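Putative alpha-ketoglutarate-dependent taurine dioxygenase (Burkholderia xenovorans, PDB 5HSX) probably acts as an Fe(2+)- and 2-oxoglutarate-dependent dioxygenase of the TauD/TfdA family, although its substrate is not established. Local coordinates at residues F79-T83 / T291-G295; H204-V209 / D296-P301. One frame throughout, in Å; residues are numbered along the deposited sequence.

Interaction 1: F79-T83 / T291-G295; sequences FGELT and TTLVG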
ATOM      1  N   PHE B  79     -29.322   1.989  -1.493  1.00 27.68           N
ATOM      2  CA  PHE B  79     -28.480   3.169  -1.441  1.00 26.76           C
ATOM      3  C   PHE B  79     -28.537   4.024  -2.700  1.00 29.91           C
ATOM      4  O   PHE B  79     -28.004   5.138  -2.686  1.00 30.85           O
ATOM      5  CB  PHE B  79     -27.024   2.761  -1.146  1.00 25.53           C
ATOM      6  CG  PHE B  79     -26.875   2.002   0.145  1.00 26.23           C
ATOM      7  CD1 PHE B  79     -26.670   2.674   1.341  1.00 24.83           C
ATOM      8  CD2 PHE B  79     -26.989   0.618   0.171  1.00 26.35           C
ATOM      9  CE1 PHE B  79     -26.554   1.977   2.538  1.00 26.62           C
ATOM     10  CE2 PHE B  79     -26.872  -0.086   1.361  1.00 26.59           C
ATOM     11  CZ  PHE B  79     -26.656   0.594   2.547  1.00 28.44           C
ATOM     12  N   GLY B  80     -29.186   3.565  -3.764  1.00 28.20           N
ATOM     13  CA  GLY B  80     -29.258   4.363  -4.971  1.00 30.81           C
ATOM     14  C   GLY B  80     -29.827   3.562  -6.125  1.00 28.82           C
ATOM     15  O   GLY B  80     -30.360   2.468  -5.942  1.00 30.65           O
ATOM     16  N   GLU B  81     -29.717   4.153  -7.316  1.00 27.03           N
ATOM     17  CA  GLU B  81     -30.168   3.524  -8.554  1.00 31.10           C
ATOM     18  C   GLU B  81     -29.025   2.721  -9.161  1.00 25.49           C
ATOM     19  O   GLU B  81     -27.906   3.227  -9.293  1.00 25.64           O
ATOM     20  CB  GLU B  81     -30.644   4.570  -9.563  1.00 30.28           C
ATOM     21  CG  GLU B  81     -31.997   5.148  -9.293  1.00 41.88           C
ATOM     22  CD  GLU B  81     -33.076   4.114  -9.483  1.00 42.12           C
ATOM     23  OE1 GLU B  81     -33.500   3.516  -8.473  1.00 41.49           O
ATOM     24  OE2 GLU B  81     -33.472   3.880 -10.645  1.00 35.67           O
ATOM     25  N   LEU B  82     -29.313   1.483  -9.552  1.00 27.17           N
ATOM     26  CA  LEU B  82     -28.286   0.629 -10.139  1.00 25.04           C
ATOM     27  C   LEU B  82     -28.022   1.028 -11.586  1.00 24.69           C
ATOM     28  O   LEU B  82     -28.953   1.304 -12.343  1.00 29.48           O
ATOM     29  CB  LEU B  82     -28.724  -0.837 -10.088  1.00 28.34           C
ATOM     30  CG  LEU B  82     -28.621  -1.673  -8.806  1.00 34.55           C
ATOM     31  CD1 LEU B  82     -27.185  -1.817  -8.410  1.00 37.41           C
ATOM     32  CD2 LEU B  82     -29.434  -1.097  -7.657  1.00 35.78           C
ATOM     33  N   THR B  83     -26.750   1.031 -11.983  1.00 23.95           N
ATOM     34  CA  THR B  83     -26.448   1.139 -13.402  1.00 25.51           C
ATOM     35  C   THR B  83     -26.820  -0.164 -14.102  1.00 27.61           C
ATOM     36  O   THR B  83     -26.804  -1.242 -13.505  1.00 26.78           O
ATOM     37  CB  THR B  83     -24.963   1.462 -13.632  1.00 31.81           C
ATOM     38  OG1 THR B  83     -24.164   0.331 -13.275  1.00 35.43           O
ATOM     39  CG2 THR B  83     -24.542   2.650 -12.785  1.00 28.10           C
ATOM     40  N   THR B 291     -21.710  -4.230  -8.553  1.00 22.61           N
ATOM     41  CA  THR B 291     -22.795  -3.347  -8.952  1.00 21.83           C
ATOM     42  C   THR B 291     -22.306  -1.920  -8.766  1.00 23.34           C
ATOM     43  O   THR B 291     -21.385  -1.666  -7.981  1.00 21.69           O
ATOM     44  CB  THR B 291     -24.051  -3.582  -8.112  1.00 24.26           C
ATOM     45  OG1 THR B 291     -23.731  -3.381  -6.729  1.00 24.63           O
ATOM     46  CG2 THR B 291     -24.581  -5.005  -8.308  1.00 27.12           C
ATOM     47  N   THR B 292     -22.887  -0.976  -9.508  1.00 23.10           N
ATOM     48  CA  THR B 292     -22.529   0.415  -9.274  1.00 23.80           C
ATOM     49  C   THR B 292     -23.790   1.266  -9.299  1.00 23.36           C
ATOM     50  O   THR B 292     -24.811   0.895  -9.889  1.00 22.64           O
ATOM     51  CB  THR B 292     -21.468   0.961 -10.270  1.00 31.04           C
ATOM     52  OG1 THR B 292     -22.075   1.379 -11.486  1.00 34.12           O
ATOM     53  CG2 THR B 292     -20.401  -0.088 -10.601  1.00 20.40           C
ATOM     54  N   LEU B 293     -23.713   2.393  -8.610  1.00 20.67           N
ATOM     55  CA  LEU B 293     -24.853   3.268  -8.390  1.00 22.56           C
ATOM     56  C   LEU B 293     -24.699   4.531  -9.225  1.00 26.25           C
ATOM     57  O   LEU B 293     -23.624   5.141  -9.240  1.00 22.70           O
ATOM     58  CB  LEU B 293     -24.982   3.611  -6.906  1.00 24.20           C
ATOM     59  CG  LEU B 293     -25.093   2.409  -5.959  1.00 27.81           C
ATOM     60  CD1 LEU B 293     -25.242   2.876  -4.513  1.00 28.69           C
ATOM     61  CD2 LEU B 293     -26.257   1.507  -6.351  1.00 26.53           C
ATOM     62  N   VAL B 294     -25.788   4.923  -9.896  1.00 22.37           N
ATOM     63  CA  VAL B 294     -25.785   6.078 -10.795  1.00 19.98           C
ATOM     64  C   VAL B 294     -25.480   7.352 -10.019  1.00 22.36           C
ATOM     65  O   VAL B 294     -26.091   7.625  -8.980  1.00 24.06           O
ATOM     66  CB  VAL B 294     -27.145   6.172 -11.513  1.00 23.91           C
ATOM     67  CG1 VAL B 294     -27.230   7.423 -12.396  1.00 28.61           C
ATOM     68  CG2 VAL B 294     -27.411   4.898 -12.330  1.00 24.39           C
ATOM     69  N   GLY B 295     -24.537   8.148 -10.529  1.00 21.37           N
ATOM     70  CA  GLY B 295     -24.134   9.383  -9.897  1.00 25.41           C
ATOM     71  C   GLY B 295     -24.614  10.600 -10.677  1.00 30.05           C
ATOM     72  O   GLY B 295     -25.152  10.501 -11.779  1.00 27.92           O
TER
HETATM   73  O   HOH W   1     -27.688   6.326  -7.150  1.00 26.39           O
HETATM   74  O   HOH W   2     -24.931  -1.939 -11.348  1.00 22.83           O
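Two backbone hydrogen bonds, Val294 N to Glu81 O (2.8 Å) and Thr83 N to Thr292 O (2.9 Å), flank the pair Leu82 and Leu293, whose CA atoms lie 4.7 Å apart. This is a single bridge with the pattern of an antiparallel non-hydrogen-bonded pair. It joins the loop after helix 69-77 to the end of strand 287-293, in a sheet of the cupin-type double-stranded beta-helix. End to end the touching parts run 91° apart, consistent with a pairing limited to one bridge. Water 1 extends it at one end, linking Glu81 N (3.0 Å) to Val294 O (2.8 Å); water 2 does so at the other, linking Thr83 O and Thr292 N, each at 2.9 Å. The hydroxyls Thr83 OG1 and Thr292 OG1 share a hydrogen bond of 2.9 Å, and Thr83 OG1 is also bonded to Tyr99 OH, on neighbouring strand 99-101. The Thr292 side chain lies about 8 Å from the sodium ion held by His123, Asp125, His273 and Asn323; the first three match the family's HxD...H iron-binding triad, so sodium probably marks the iron site. Beside the bridge, Leu82 CD1 meets Thr291 CB at 3.6 Å and Leu293 CD2 at 4.0 Å. Leu293 CD1 also approaches Gly80, where a CB would be tight against it, and touches the buried Phe79, 3.8 Å from Phe79 CB.

Interaction 2: H204-V209 / D296-P301; sequences HPLVRV and DVPVGP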
ATOM      1  N   HIS B 204     -13.919  17.738 -16.483  1.00 19.15           N
ATOM      2  CA  HIS B 204     -14.300  17.723 -15.072  1.00 19.59           C
ATOM      3  C   HIS B 204     -13.549  18.799 -14.304  1.00 20.21           C
ATOM      4  O   HIS B 204     -12.445  19.190 -14.703  1.00 18.31           O
ATOM      5  CB  HIS B 204     -13.979  16.367 -14.422  1.00 18.38           C
ATOM      6  CG  HIS B 204     -14.929  15.274 -14.782  1.00 18.81           C
ATOM      7  ND1 HIS B 204     -16.278  15.333 -14.505  1.00 20.23           N
ATOM      8  CD2 HIS B 204     -14.716  14.071 -15.372  1.00 19.34           C
ATOM      9  CE1 HIS B 204     -16.860  14.218 -14.920  1.00 23.03           C
ATOM     10  NE2 HIS B 204     -15.931  13.433 -15.442  1.00 20.41           N
ATOM     11  N   PRO B 205     -14.097  19.273 -13.182  1.00 18.73           N
ATOM     12  CA  PRO B 205     -13.283  20.077 -12.267  1.00 20.37           C
ATOM     13  C   PRO B 205     -12.148  19.235 -11.713  1.00 17.37           C
ATOM     14  O   PRO B 205     -12.299  18.032 -11.486  1.00 18.51           O
ATOM     15  CB  PRO B 205     -14.271  20.472 -11.163  1.00 20.93           C
ATOM     16  CG  PRO B 205     -15.244  19.327 -11.142  1.00 21.77           C
ATOM     17  CD  PRO B 205     -15.407  18.929 -12.592  1.00 18.34           C
ATOM     18  N   LEU B 206     -10.995  19.869 -11.505  1.00 16.00           N
ATOM     19  CA  LEU B 206      -9.938  19.152 -10.805  1.00 17.27           C
ATOM     20  C   LEU B 206     -10.263  18.988  -9.326  1.00 20.32           C
ATOM     21  O   LEU B 206      -9.727  18.085  -8.682  1.00 19.37           O
ATOM     22  CB  LEU B 206      -8.597  19.880 -10.965  1.00 16.61           C
ATOM     23  CG  LEU B 206      -7.466  19.137 -11.659  1.00 32.81           C
ATOM     24  CD1 LEU B 206      -7.891  18.701 -13.055  1.00 28.10           C
ATOM     25  CD2 LEU B 206      -6.232  20.043 -11.704  1.00 26.99           C
ATOM     26  N   VAL B 207     -11.124  19.847  -8.778  1.00 16.17           N
ATOM     27  CA  VAL B 207     -11.576  19.748  -7.399  1.00 15.32           C
ATOM     28  C   VAL B 207     -13.084  19.530  -7.419  1.00 19.83           C
ATOM     29  O   VAL B 207     -13.838  20.394  -7.889  1.00 19.23           O
ATOM     30  CB  VAL B 207     -11.212  21.004  -6.591  1.00 18.26           C
ATOM     31  CG1 VAL B 207     -11.740  20.893  -5.173  1.00 19.45           C
ATOM     32  CG2 VAL B 207      -9.701  21.215  -6.604  1.00 17.39           C
ATOM     33  N   ARG B 208     -13.528  18.370  -6.933  1.00 17.31           N
ATOM     34  CA  ARG B 208     -14.951  18.044  -6.940  1.00 18.64           C
ATOM     35  C   ARG B 208     -15.554  18.297  -5.565  1.00 17.27           C
ATOM     36  O   ARG B 208     -15.091  17.734  -4.566  1.00 19.74           O
ATOM     37  CB  ARG B 208     -15.202  16.588  -7.345  1.00 18.91           C
ATOM     38  CG  ARG B 208     -16.705  16.285  -7.333  1.00 18.59           C
ATOM     39  CD  ARG B 208     -17.081  14.863  -7.805  1.00 19.76           C
ATOM     40  NE  ARG B 208     -18.546  14.777  -7.842  1.00 20.92           N
ATOM     41  CZ  ARG B 208     -19.248  13.735  -8.286  1.00 22.63           C
ATOM     42  NH1 ARG B 208     -18.626  12.657  -8.748  1.00 22.40           N
ATOM     43  NH2 ARG B 208     -20.578  13.779  -8.260  1.00 22.07           N
ATOM     44  N   VAL B 209     -16.611  19.106  -5.525  1.00 17.99           N
ATOM     45  CA  VAL B 209     -17.303  19.379  -4.269  1.00 19.39           C
ATOM     46  C   VAL B 209     -18.301  18.263  -3.987  1.00 21.08           C
ATOM     47  O   VAL B 209     -19.260  18.065  -4.741  1.00 23.56           O
ATOM     48  CB  VAL B 209     -17.998  20.744  -4.311  1.00 22.00           C
ATOM     49  CG1 VAL B 209     -18.699  20.985  -2.996  1.00 23.00           C
ATOM     50  CG2 VAL B 209     -16.963  21.830  -4.600  1.00 19.53           C
ATOM     51  N   ASP B 296     -24.406  11.767 -10.076  1.00 24.44           N
ATOM     52  CA  ASP B 296     -24.787  13.039 -10.673  1.00 24.53           C
ATOM     53  C   ASP B 296     -23.586  13.678 -11.374  1.00 30.16           C
ATOM     54  O   ASP B 296     -22.466  13.164 -11.341  1.00 28.19           O
ATOM     55  CB  ASP B 296     -25.362  13.965  -9.602  1.00 36.96           C
ATOM     56  CG  ASP B 296     -26.804  13.633  -9.257  1.00 55.67           C
ATOM     57  OD1 ASP B 296     -27.593  13.368 -10.192  1.00 65.36           O
ATOM     58  OD2 ASP B 296     -27.152  13.634  -8.058  1.00 57.96           O
ATOM     59  N   VAL B 297     -23.824  14.812 -12.020  1.00 24.30           N
ATOM     60  CA  VAL B 297     -22.747  15.536 -12.704  1.00 23.85           C
ATOM     61  C   VAL B 297     -21.889  16.246 -11.658  1.00 26.05           C
ATOM     62  O   VAL B 297     -22.438  16.957 -10.800  1.00 25.87           O
ATOM     63  CB  VAL B 297     -23.336  16.530 -13.707  1.00 24.62           C
ATOM     64  CG1 VAL B 297     -22.240  17.371 -14.359  1.00 24.31           C
ATOM     65  CG2 VAL B 297     -24.156  15.795 -14.767  1.00 27.05           C
ATOM     66  N   PRO B 298     -20.565  16.074 -11.675  1.00 22.20           N
ATOM     67  CA  PRO B 298     -19.715  16.767 -10.693  1.00 20.76           C
ATOM     68  C   PRO B 298     -19.792  18.282 -10.830  1.00 24.22           C
ATOM     69  O   PRO B 298     -20.104  18.827 -11.892  1.00 21.89           O
ATOM     70  CB  PRO B 298     -18.303  16.263 -11.025  1.00 19.25           C
ATOM     71  CG  PRO B 298     -18.534  14.919 -11.676  1.00 17.67           C
ATOM     72  CD  PRO B 298     -19.794  15.110 -12.484  1.00 18.67           C
ATOM     73  N   VAL B 299     -19.486  18.966  -9.724  1.00 20.43           N
ATOM     74  CA  VAL B 299     -19.432  20.420  -9.659  0.55 24.23           C
ATOM     75  C   VAL B 299     -18.132  20.822  -8.978  1.00 23.68           C
ATOM     76  O   VAL B 299     -17.732  20.196  -7.988  1.00 21.41           O
ATOM     77  CB  VAL B 299     -20.635  20.990  -8.880  0.55 26.81           C
ATOM     78  CG1 VAL B 299     -20.610  22.484  -8.925  0.55 22.83           C
ATOM     79  CG2 VAL B 299     -21.945  20.436  -9.427  0.55 28.65           C
ATOM     80  N   GLY B 300     -17.482  21.869  -9.490  1.00 21.28           N
ATOM     81  CA  GLY B 300     -16.278  22.395  -8.875  1.00 21.30           C
ATOM     82  C   GLY B 300     -16.581  23.486  -7.864  1.00 19.28           C
ATOM     83  O   GLY B 300     -17.747  23.862  -7.639  1.00 23.92           O
ATOM     84  N   PRO B 301     -15.535  24.019  -7.224  1.00 18.83           N
ATOM     85  CA  PRO B 301     -15.753  25.041  -6.193  1.00 23.77           C
ATOM     86  C   PRO B 301     -16.469  26.277  -6.702  1.00 27.44           C
ATOM     87  O   PRO B 301     -17.200  26.911  -5.928  1.00 30.23           O
ATOM     88  CB  PRO B 301     -14.329  25.370  -5.726  1.00 23.38           C
ATOM     89  CG  PRO B 301     -13.596  24.087  -5.932  1.00 21.06           C
ATOM     90  CD  PRO B 301     -14.133  23.542  -7.236  1.00 18.89           C
TER
HETATM   91  O   HOH W   3     -19.876  17.286  -7.304  1.00 18.59           O
HETATM   92  O   HOH W   4     -22.331  16.428  -8.142  1.00 24.47           O
HETATM   93  O   HOH W   5     -20.820  11.322  -9.985  1.00 27.84           O
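Arg208 stretches fully extended, with all four chi angles near 180°. Its CA-to-CB bond points away from 296-301, yet the guanidinium lays one face over Pro298, NE standing 3.5 Å from Pro298 CB. Waters serve its nitrogens: water 3 joins NE (2.9 Å) to Val209 O and Val299 N, water 4 joins NH2 (3.2 Å) to Val297 O, and water 5 joins NH1 (2.9 Å) to Asp296 O. His204 brings ND1 to 3.6 Å from Pro298 CG, while ND1 hydrogen-bonds Ser306 OG. Pro205 points toward the loop, its CB 3.6 Å from Gly300 CA; a CB on Gly300 would clash. The t rotamer of Val207 sets CG1 3.8 Å from Pro301 CG. One direct hydrogen bond, Val209 N to Val299 O (2.9 Å), ties this loop to strand 200-209. Val207 O, buried without a polar partner, receives a CA-H...O contact from Gly300 CA (3.3 Å) and faces Pro301 CD (3.2 Å). With a single direct bond, cohesion rests mainly on proline packing and water bridges.

How the interactions relate
Residues 291-295 and 296-301 are consecutive, so one run of chain serves both contacts: it leaves strand 287-293 beside the loop of interaction 1 and reaches strand 200-209 in interaction 2. It thereby passes from the sheet that holds 287-293 to the antiparallel sheet that holds 200-209; the two contact centres are about 19 Å apart. Both contacts are partly buried, their centres about 12 Å (interaction 1) and 15 Å (interaction 2) from the chain centre. In interaction 1 the shared run supplies a strand end, and direct backbone and hydroxyl bonds dominate; in interaction 2 it is a proline-rich loop, and a charged side chain works through water. Val294 and Asp296 are exposed, whereas Leu293 and Pro298 are buried.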